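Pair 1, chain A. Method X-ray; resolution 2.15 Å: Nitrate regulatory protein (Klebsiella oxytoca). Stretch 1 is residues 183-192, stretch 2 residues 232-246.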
# COMPACT_ATOMS: atom_id res chain seq x y z
N ALA A 183 1.44 15.85 -7.67
CA ALA A 183 1.56 14.44 -7.35
C ALA A 183 0.18 13.80 -7.33
O ALA A 183 0.00 12.71 -7.86
CB ALA A 183 2.28 14.24 -6.01
N GLY A 184 -0.79 14.50 -6.74
CA GLY A 184 -2.18 14.07 -6.75
C GLY A 184 -2.74 13.91 -8.16
O GLY A 184 -3.50 12.97 -8.43
N ARG A 185 -2.37 14.82 -9.06
CA ARG A 185 -2.81 14.76 -10.46
C ARG A 185 -2.16 13.60 -11.20
O ARG A 185 -2.80 12.98 -12.05
CB ARG A 185 -2.49 16.06 -11.21
CG ARG A 185 -3.46 17.19 -10.95
CD ARG A 185 -3.05 18.44 -11.71
NE ARG A 185 -3.85 19.58 -11.28
CZ ARG A 185 -5.02 19.91 -11.82
NH1 ARG A 185 -5.51 19.21 -12.82
NH2 ARG A 185 -5.69 20.95 -11.35
N MET A 186 -0.90 13.32 -10.89
CA MET A 186 -0.20 12.22 -11.53
C MET A 186 -0.83 10.89 -11.16
O MET A 186 -1.01 10.03 -12.01
CB MET A 186 1.30 12.22 -11.20
CG MET A 186 2.11 13.18 -12.06
SD MET A 186 2.54 12.57 -13.71
CE MET A 186 1.23 11.43 -14.08
N VAL A 187 -1.19 10.73 -9.90
CA VAL A 187 -1.81 9.48 -9.47
C VAL A 187 -3.21 9.30 -10.06
O VAL A 187 -3.57 8.21 -10.49
CB VAL A 187 -1.84 9.36 -7.93
CG1 VAL A 187 -2.77 8.23 -7.49
CG2 VAL A 187 -0.43 9.12 -7.41
N ALA A 188 -3.99 10.38 -10.09
CA ALA A 188 -5.30 10.36 -10.73
C ALA A 188 -5.20 9.96 -12.20
O ALA A 188 -5.99 9.15 -12.69
CB ALA A 188 -5.98 11.74 -10.60
N LEU A 189 -4.23 10.53 -12.91
CA LEU A 189 -3.97 10.19 -14.30
C LEU A 189 -3.55 8.72 -14.46
O LEU A 189 -4.10 8.00 -15.30
CB LEU A 189 -2.88 11.10 -14.88
CG LEU A 189 -2.36 10.71 -16.27
CD1 LEU A 189 -3.47 10.83 -17.30
CD2 LEU A 189 -1.15 11.57 -16.67
N TYR A 190 -2.57 8.30 -13.66
CA TYR A 190 -2.11 6.92 -13.69
C TYR A 190 -3.28 5.97 -13.44
O TYR A 190 -3.43 4.96 -14.12
CB TYR A 190 -1.01 6.68 -12.65
CG TYR A 190 -0.68 5.22 -12.46
CD1 TYR A 190 -0.07 4.50 -13.48
CD2 TYR A 190 -1.00 4.56 -11.29
CE1 TYR A 190 0.22 3.17 -13.33
CE2 TYR A 190 -0.72 3.22 -11.13
CZ TYR A 190 -0.11 2.53 -12.16
OH TYR A 190 0.19 1.20 -12.02
N SER A 191 -4.09 6.29 -12.43
CA SER A 191 -5.25 5.47 -12.13
C SER A 191 -6.11 5.34 -13.38
O SER A 191 -6.55 4.25 -13.73
CB SER A 191 -6.09 6.06 -11.01
OG SER A 191 -5.32 6.22 -9.83
N PHE A 192 -6.36 6.47 -14.03
CA PHE A 192 -7.20 6.48 -15.21
C PHE A 192 -6.56 5.69 -16.35
O PHE A 192 -7.22 4.89 -17.01
CB PHE A 192 -7.47 7.93 -15.64
CG PHE A 192 -8.49 8.05 -16.73
CD1 PHE A 192 -8.12 7.89 -18.06
CD2 PHE A 192 -9.82 8.32 -16.43
CE1 PHE A 192 -9.06 8.00 -19.07
CE2 PHE A 192 -10.76 8.43 -17.44
CZ PHE A 192 -10.38 8.27 -18.76
N PRO A 232 -11.29 -0.52 -9.00
CA PRO A 232 -10.39 0.26 -8.15
C PRO A 232 -9.60 1.33 -8.93
O PRO A 232 -9.27 2.36 -8.36
CB PRO A 232 -9.45 -0.81 -7.56
CG PRO A 232 -9.61 -2.01 -8.48
CD PRO A 232 -11.07 -1.96 -8.83
N CYS A 233 -9.32 1.09 -10.21
CA CYS A 233 -8.63 2.10 -11.02
C CYS A 233 -9.47 3.37 -11.17
O CYS A 233 -8.97 4.48 -10.95
CB CYS A 233 -8.26 1.55 -12.40
SG CYS A 233 -7.06 0.21 -12.36
N PHE A 234 -10.73 3.22 -11.58
CA PHE A 234 -11.60 4.38 -11.81
C PHE A 234 -12.13 4.99 -10.51
O PHE A 234 -12.40 6.18 -10.45
CB PHE A 234 -12.73 4.08 -12.82
CG PHE A 234 -12.24 3.79 -14.23
CD1 PHE A 234 -11.53 4.74 -14.96
CD2 PHE A 234 -12.48 2.56 -14.82
CE1 PHE A 234 -11.07 4.47 -16.25
CE2 PHE A 234 -12.03 2.27 -16.13
CZ PHE A 234 -11.32 3.23 -16.83
N ASP A 235 -12.28 4.17 -9.47
CA ASP A 235 -12.61 4.69 -8.15
C ASP A 235 -11.49 5.57 -7.64
O ASP A 235 -11.73 6.64 -7.10
CB ASP A 235 -12.90 3.58 -7.14
CG ASP A 235 -14.20 2.84 -7.43
OD1 ASP A 235 -14.92 3.23 -8.37
OD2 ASP A 235 -14.48 1.85 -6.71
N SER A 236 -10.25 5.12 -7.80
CA SER A 236 -9.12 5.96 -7.45
C SER A 236 -9.09 7.26 -8.27
O SER A 236 -8.90 8.34 -7.71
CB SER A 236 -7.81 5.18 -7.57
OG SER A 236 -6.71 6.06 -7.45
N PHE A 237 -9.31 7.16 -9.58
CA PHE A 237 -9.36 8.37 -10.42
C PHE A 237 -10.41 9.37 -9.91
O PHE A 237 -10.14 10.56 -9.84
CB PHE A 237 -9.63 8.03 -11.90
CG PHE A 237 -10.22 9.19 -12.67
CD1 PHE A 237 -9.42 10.24 -13.09
CD2 PHE A 237 -11.58 9.23 -12.96
CE1 PHE A 237 -9.96 11.31 -13.79
CE2 PHE A 237 -12.13 10.31 -13.65
CZ PHE A 237 -11.32 11.34 -14.07
N GLN A 238 -11.59 8.88 -9.57
CA GLN A 238 -12.69 9.74 -9.16
C GLN A 238 -12.42 10.39 -7.82
O GLN A 238 -12.73 11.55 -7.63
CB GLN A 238 -14.00 8.97 -9.12
CG GLN A 238 -14.43 8.46 -10.49
CD GLN A 238 -15.86 7.98 -10.52
OE1 GLN A 238 -16.13 6.78 -10.61
NE2 GLN A 238 -16.80 8.92 -10.43
N ALA A 239 -11.85 9.64 -6.89
CA ALA A 239 -11.49 10.21 -5.60
C ALA A 239 -10.45 11.32 -5.74
O ALA A 239 -10.44 12.26 -4.95
CB ALA A 239 -11.00 9.12 -4.65
N LEU A 240 -9.58 11.23 -6.74
CA LEU A 240 -8.42 12.12 -6.77
C LEU A 240 -8.49 13.24 -7.78
O LEU A 240 -7.71 14.19 -7.70
CB LEU A 240 -7.14 11.33 -7.01
CG LEU A 240 -6.74 10.44 -5.84
CD1 LEU A 240 -5.60 9.55 -6.27
CD2 LEU A 240 -6.36 11.30 -4.63
N ALA A 241 -9.40 13.13 -8.74
CA ALA A 241 -9.45 14.11 -9.82
C ALA A 241 -10.22 15.36 -9.42
O ALA A 241 -10.84 15.42 -8.37
CB ALA A 241 -10.03 13.49 -11.09
N GLN A 242 -10.18 16.37 -10.29
CA GLN A 242 -10.88 17.63 -10.03
C GLN A 242 -12.33 17.52 -10.49
O GLN A 242 -12.64 16.75 -11.41
CB GLN A 242 -10.17 18.78 -10.75
CG GLN A 242 -8.71 18.95 -10.29
CD GLN A 242 -8.61 19.34 -8.82
OE1 GLN A 242 -9.29 20.26 -8.36
NE2 GLN A 242 -7.75 18.63 -8.07
N PRO A 243 -13.23 18.27 -9.85
CA PRO A 243 -14.66 18.17 -10.17
C PRO A 243 -14.99 18.34 -11.66
O PRO A 243 -15.88 17.65 -12.14
CB PRO A 243 -15.28 19.29 -9.32
CG PRO A 243 -14.36 19.37 -8.14
CD PRO A 243 -12.99 19.17 -8.70
N PRO A 244 -14.30 19.25 -12.37
CA PRO A 244 -14.58 19.34 -13.81
C PRO A 244 -14.10 18.09 -14.55
O PRO A 244 -14.62 17.79 -15.62
CB PRO A 244 -13.76 20.57 -14.26
CG PRO A 244 -13.39 21.29 -13.00
CD PRO A 244 -13.31 20.25 -11.93
N GLN A 245 -13.13 17.37 -13.99
CA GLN A 245 -12.61 16.18 -14.65
C GLN A 245 -13.52 14.97 -14.44
O GLN A 245 -13.79 14.21 -15.36
CB GLN A 245 -11.18 15.89 -14.19
CG GLN A 245 -10.17 16.89 -14.74
CD GLN A 245 -8.83 16.80 -14.04
OE1 GLN A 245 -8.75 16.32 -12.91
NE2 GLN A 245 -7.77 17.26 -14.70
N THR A 246 -14.02 14.81 -13.22
CA THR A 246 -14.98 13.75 -12.93
C THR A 246 -16.31 14.02 -13.64
O THR A 246 -17.01 13.10 -14.06
CB THR A 246 -15.20 13.57 -11.42
OG1 THR A 246 -15.78 14.76 -10.86
CG2 THR A 246 -13.86 13.30 -10.72
O HOH W 1 -4.72 16.83 -14.44

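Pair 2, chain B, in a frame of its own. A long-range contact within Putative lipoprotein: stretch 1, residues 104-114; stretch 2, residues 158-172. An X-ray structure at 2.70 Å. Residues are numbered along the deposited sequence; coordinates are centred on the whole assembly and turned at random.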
# COMPACT_ATOMS: atom_id res chain seq x y z
N LYS B 104 -26.10 -13.33 -13.78
CA LYS B 104 -25.78 -11.91 -13.67
C LYS B 104 -26.33 -11.35 -12.36
O LYS B 104 -25.60 -10.66 -11.66
CB LYS B 104 -26.35 -11.16 -14.88
CG LYS B 104 -25.44 -10.06 -15.39
CD LYS B 104 -25.72 -9.71 -16.86
CE LYS B 104 -26.66 -8.54 -17.00
NZ LYS B 104 -26.58 -7.95 -18.37
N SER B 105 -27.59 -11.71 -12.00
CA SER B 105 -28.25 -11.29 -10.76
C SER B 105 -27.52 -11.80 -9.53
O SER B 105 -27.23 -11.00 -8.64
CB SER B 105 -29.70 -11.75 -10.73
OG SER B 105 -30.33 -11.31 -9.53
N ARG B 106 -27.21 -13.11 -9.47
CA ARG B 106 -26.51 -13.75 -8.35
C ARG B 106 -25.12 -13.08 -8.18
O ARG B 106 -24.80 -12.67 -7.06
CB ARG B 106 -26.42 -15.29 -8.58
CG ARG B 106 -25.47 -16.09 -7.66
CD ARG B 106 -24.17 -16.38 -8.41
NE ARG B 106 -23.71 -17.78 -8.35
CZ ARG B 106 -24.18 -18.76 -9.12
NH1 ARG B 106 -25.18 -18.54 -9.96
NH2 ARG B 106 -23.67 -19.98 -9.03
N LEU B 107 -24.33 -12.90 -9.28
CA LEU B 107 -23.02 -12.25 -9.22
C LEU B 107 -23.13 -10.82 -8.70
O LEU B 107 -22.34 -10.44 -7.84
CB LEU B 107 -22.29 -12.23 -10.57
CG LEU B 107 -21.86 -13.57 -11.17
CD1 LEU B 107 -21.36 -13.38 -12.60
CD2 LEU B 107 -20.82 -14.27 -10.31
N THR B 108 -24.13 -10.05 -9.18
CA THR B 108 -24.37 -8.67 -8.73
C THR B 108 -24.61 -8.66 -7.21
O THR B 108 -24.09 -7.79 -6.52
CB THR B 108 -25.51 -8.02 -9.51
OG1 THR B 108 -25.24 -8.17 -10.90
CG2 THR B 108 -25.68 -6.55 -9.20
N GLY B 109 -25.35 -9.65 -6.70
CA GLY B 109 -25.63 -9.82 -5.28
C GLY B 109 -24.37 -10.00 -4.47
O GLY B 109 -24.23 -9.39 -3.42
N GLU B 110 -23.40 -10.77 -5.01
CA GLU B 110 -22.11 -11.04 -4.37
C GLU B 110 -21.30 -9.75 -4.27
O GLU B 110 -20.69 -9.51 -3.23
CB GLU B 110 -21.32 -12.11 -5.14
CG GLU B 110 -22.08 -13.40 -5.42
CD GLU B 110 -21.24 -14.58 -5.86
OE1 GLU B 110 -20.29 -14.93 -5.13
OE2 GLU B 110 -21.56 -15.20 -6.90
N VAL B 111 -21.34 -8.90 -5.31
CA VAL B 111 -20.63 -7.62 -5.33
C VAL B 111 -21.31 -6.64 -4.35
O VAL B 111 -20.58 -5.88 -3.69
CB VAL B 111 -20.51 -7.05 -6.76
CG1 VAL B 111 -19.62 -5.82 -6.78
CG2 VAL B 111 -19.93 -8.11 -7.70
N HIS B 112 -22.66 -6.71 -4.19
CA HIS B 112 -23.38 -5.87 -3.21
C HIS B 112 -22.91 -6.21 -1.81
O HIS B 112 -22.65 -5.30 -1.01
CB HIS B 112 -24.90 -6.04 -3.30
CG HIS B 112 -25.52 -5.21 -4.37
ND1 HIS B 112 -25.58 -3.82 -4.27
CD2 HIS B 112 -26.04 -5.58 -5.56
CE1 HIS B 112 -26.14 -3.40 -5.40
NE2 HIS B 112 -26.44 -4.43 -6.21
N PHE B 113 -22.77 -7.53 -1.52
CA PHE B 113 -22.32 -8.05 -0.23
C PHE B 113 -20.90 -7.59 0.04
O PHE B 113 -20.62 -7.16 1.16
CB PHE B 113 -22.41 -9.60 -0.19
CG PHE B 113 -21.81 -10.22 1.05
CD1 PHE B 113 -22.52 -10.23 2.25
CD2 PHE B 113 -20.52 -10.74 1.04
CE1 PHE B 113 -21.96 -10.77 3.40
CE2 PHE B 113 -19.96 -11.30 2.19
CZ PHE B 113 -20.68 -11.30 3.37
N LEU B 114 -20.01 -7.70 -0.98
CA LEU B 114 -18.61 -7.31 -0.85
C LEU B 114 -18.45 -5.81 -0.68
O LEU B 114 -17.72 -5.40 0.22
CB LEU B 114 -17.76 -7.83 -2.03
CG LEU B 114 -17.51 -9.35 -2.02
CD1 LEU B 114 -16.92 -9.81 -3.32
CD2 LEU B 114 -16.59 -9.77 -0.89
N GLU B 158 -28.43 -0.79 2.56
CA GLU B 158 -29.16 -0.88 1.30
C GLU B 158 -28.49 -1.91 0.39
O GLU B 158 -29.19 -2.69 -0.25
CB GLU B 158 -29.29 0.47 0.61
CG GLU B 158 -30.73 0.96 0.60
CD GLU B 158 -31.75 0.05 -0.08
OE1 GLU B 158 -31.64 -0.15 -1.31
OE2 GLU B 158 -32.68 -0.43 0.62
N ASP B 159 -27.14 -1.97 0.41
CA ASP B 159 -26.33 -2.95 -0.34
C ASP B 159 -26.62 -4.36 0.16
O ASP B 159 -26.81 -5.26 -0.66
CB ASP B 159 -24.82 -2.65 -0.23
CG ASP B 159 -24.19 -1.88 -1.39
OD1 ASP B 159 -24.83 -1.79 -2.46
OD2 ASP B 159 -23.04 -1.41 -1.25
N LEU B 160 -26.72 -4.55 1.49
CA LEU B 160 -27.00 -5.85 2.10
C LEU B 160 -28.44 -6.25 1.89
O LEU B 160 -28.71 -7.45 1.73
CB LEU B 160 -26.64 -5.88 3.59
CG LEU B 160 -25.13 -5.85 3.88
CD1 LEU B 160 -24.88 -5.54 5.32
CD2 LEU B 160 -24.44 -7.15 3.44
N LYS B 161 -29.38 -5.28 1.79
CA LYS B 161 -30.79 -5.57 1.47
C LYS B 161 -30.84 -6.15 0.06
O LYS B 161 -31.48 -7.18 -0.13
CB LYS B 161 -31.68 -4.32 1.59
CG LYS B 161 -33.10 -4.56 1.10
CD LYS B 161 -34.05 -3.43 1.45
CE LYS B 161 -35.24 -3.33 0.50
NZ LYS B 161 -34.96 -2.44 -0.67
N LYS B 162 -30.12 -5.51 -0.90
CA LYS B 162 -30.06 -5.95 -2.30
C LYS B 162 -29.43 -7.35 -2.36
O LYS B 162 -29.98 -8.22 -3.03
CB LYS B 162 -29.33 -4.93 -3.21
N ALA B 163 -28.38 -7.59 -1.55
CA ALA B 163 -27.69 -8.89 -1.43
C ALA B 163 -28.65 -10.01 -0.98
O ALA B 163 -28.72 -11.02 -1.67
CB ALA B 163 -26.51 -8.78 -0.48
N THR B 164 -29.42 -9.81 0.14
CA THR B 164 -30.42 -10.80 0.64
C THR B 164 -31.48 -11.14 -0.45
O THR B 164 -31.95 -12.28 -0.52
CB THR B 164 -31.15 -10.32 1.91
OG1 THR B 164 -32.00 -9.20 1.63
CG2 THR B 164 -30.22 -9.97 3.04
N GLU B 165 -31.85 -10.15 -1.30
CA GLU B 165 -32.83 -10.34 -2.37
C GLU B 165 -32.24 -11.11 -3.56
O GLU B 165 -32.99 -11.83 -4.22
CB GLU B 165 -33.35 -8.98 -2.87
CG GLU B 165 -34.13 -8.18 -1.84
CD GLU B 165 -34.48 -6.73 -2.16
OE1 GLU B 165 -33.92 -6.17 -3.13
OE2 GLU B 165 -35.30 -6.16 -1.41
N MSE B 166 -30.92 -10.97 -3.84
CA MSE B 166 -30.27 -11.55 -5.03
C MSE B 166 -29.41 -12.80 -4.81
O MSE B 166 -29.08 -13.47 -5.79
CB MSE B 166 -29.41 -10.50 -5.70
CG MSE B 166 -30.20 -9.28 -6.11
SE MSE B 166 -29.06 -7.86 -6.65
CE MSE B 166 -29.07 -8.24 -8.53
N LEU B 167 -29.00 -13.08 -3.58
CA LEU B 167 -28.13 -14.23 -3.30
C LEU B 167 -28.90 -15.54 -3.00
O LEU B 167 -30.01 -15.49 -2.43
CB LEU B 167 -27.20 -13.93 -2.12
CG LEU B 167 -26.09 -12.92 -2.37
CD1 LEU B 167 -25.30 -12.65 -1.09
CD2 LEU B 167 -25.16 -13.40 -3.45
N PRO B 168 -28.32 -16.72 -3.35
CA PRO B 168 -28.97 -17.99 -2.97
C PRO B 168 -28.67 -18.32 -1.49
O PRO B 168 -27.72 -17.79 -0.92
CB PRO B 168 -28.32 -19.01 -3.90
CG PRO B 168 -26.97 -18.46 -4.16
CD PRO B 168 -27.03 -16.96 -4.03
N ALA B 169 -29.47 -19.20 -0.88
CA ALA B 169 -29.25 -19.62 0.50
C ALA B 169 -28.09 -20.62 0.58
O ALA B 169 -27.39 -20.68 1.60
CB ALA B 169 -30.52 -20.25 1.07
N SER B 170 -27.87 -21.36 -0.51
CA SER B 170 -26.84 -22.38 -0.61
C SER B 170 -26.26 -22.48 -2.01
O SER B 170 -26.89 -22.03 -2.97
CB SER B 170 -27.41 -23.73 -0.20
OG SER B 170 -26.38 -24.68 -0.00
N TYR B 171 -25.07 -23.09 -2.11
CA TYR B 171 -24.38 -23.36 -3.37
C TYR B 171 -24.10 -24.86 -3.56
O TYR B 171 -24.16 -25.63 -2.58
CB TYR B 171 -23.04 -22.60 -3.43
CG TYR B 171 -23.18 -21.11 -3.57
CD1 TYR B 171 -23.31 -20.52 -4.83
CD2 TYR B 171 -23.18 -20.28 -2.45
CE1 TYR B 171 -23.44 -19.14 -4.96
CE2 TYR B 171 -23.34 -18.90 -2.58
CZ TYR B 171 -23.46 -18.33 -3.83
OH TYR B 171 -23.60 -16.97 -3.96
N GLY B 172 -23.72 -25.23 -4.79
CA GLY B 172 -23.27 -26.57 -5.16
C GLY B 172 -21.89 -26.81 -4.56
O GLY B 172 -21.32 -25.90 -3.92

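The sharpest difference lies at one matched position, A:Ser191 in pair 1 and B:His112 in pair 2, where a small hydroxyl and a ring each make the single direct hydrogen bond between the stretches, but to different positions of the partner helix. In pair 1, A:Ser236 OG donates to A:Ser191 OG at 2.8 Å, and A:Ser191 OG in turn donates to A:Val187 O of its own helix at 2.7 Å, so the two hydroxyls form a short relay that ends on the backbone. In pair 2, B:His112 ND1 donates to B:Asp159 OD1 at 2.8 Å, with the acceptor near the plane of the imidazole; B:Asp159 matches A:Cys233, one turn before the position of A:Ser236. The latter position is held by B:Lys162, modelled only to CB, and that atom lies over the imidazole face, 3.9 Å from the centroid of the B:His112 ring (CG, ND1, CD2, CE1, NE2).

The frame around these bonds is common. Two helices run nearly antiparallel, at 151° in pair 1 and 149° in pair 2, with axes approaching to 7.8 and 7.9 Å, and 14 central residues superpose with an RMSD of 0.8 Å. In both, the second helix leaves helical geometry at the same place, A:Ala241 and B:Leu167.

At the close crossing the first helix carries a small residue in both pairs. Pair 1 has A:Ala188 opposite A:Phe237, with CA atoms 4.5 Å apart; pair 2 has B:Gly109 opposite B:Ala163, also 4.5 Å between CA atoms. A:Ala188 CB packs against A:Leu240 CB at 3.8 Å. At B:Gly109 the space is filled from the other stretch: an ideal CB would fall 3.0 Å from B:Met166 CB, a clash, and B:Leu167 CD2 already lies 3.6 Å from B:Gly109 C.

A:Leu240 and B:Met166 match and both point toward the first helix. A:Leu240 CD1 meets A:Val187 CG1 at 3.4 Å, whereas the longer selenomethionine B:Met166 sits among B:Ser105, B:Thr108, B:Gly109 and B:His112, its CE reaching B:Ser105 O at 3.3 Å.

A:Phe192 and B:Phe113 overlap closely, yet their surroundings differ. The edge of A:Phe234 meets the face of A:Phe192, whose own edge meets the face of A:Phe237, making a three-ring aromatic cluster. In pair 2 the matched residues are aliphatic: B:Phe113 CD1 touches B:Leu160 CD2 at 3.8 Å, and B:Phe113 CB lies 4.2 Å from B:Ala163 CB. B:Leu167 CD1 adds a contact to B:Phe113 CB at 4.3 Å.

Both pairs place an arginine at another matched site, A:Arg185 and B:Arg106, and both side chains reach residues that follow the matched helix of the second stretch. A water accepts from A:Arg185 NH1 at 3.0 Å and from A:Gln245 NE2 at 3.1 Å, bridging the stretches. B:Arg106 NE instead approaches the ring edge of B:Tyr171, 3.7 Å from its CE1.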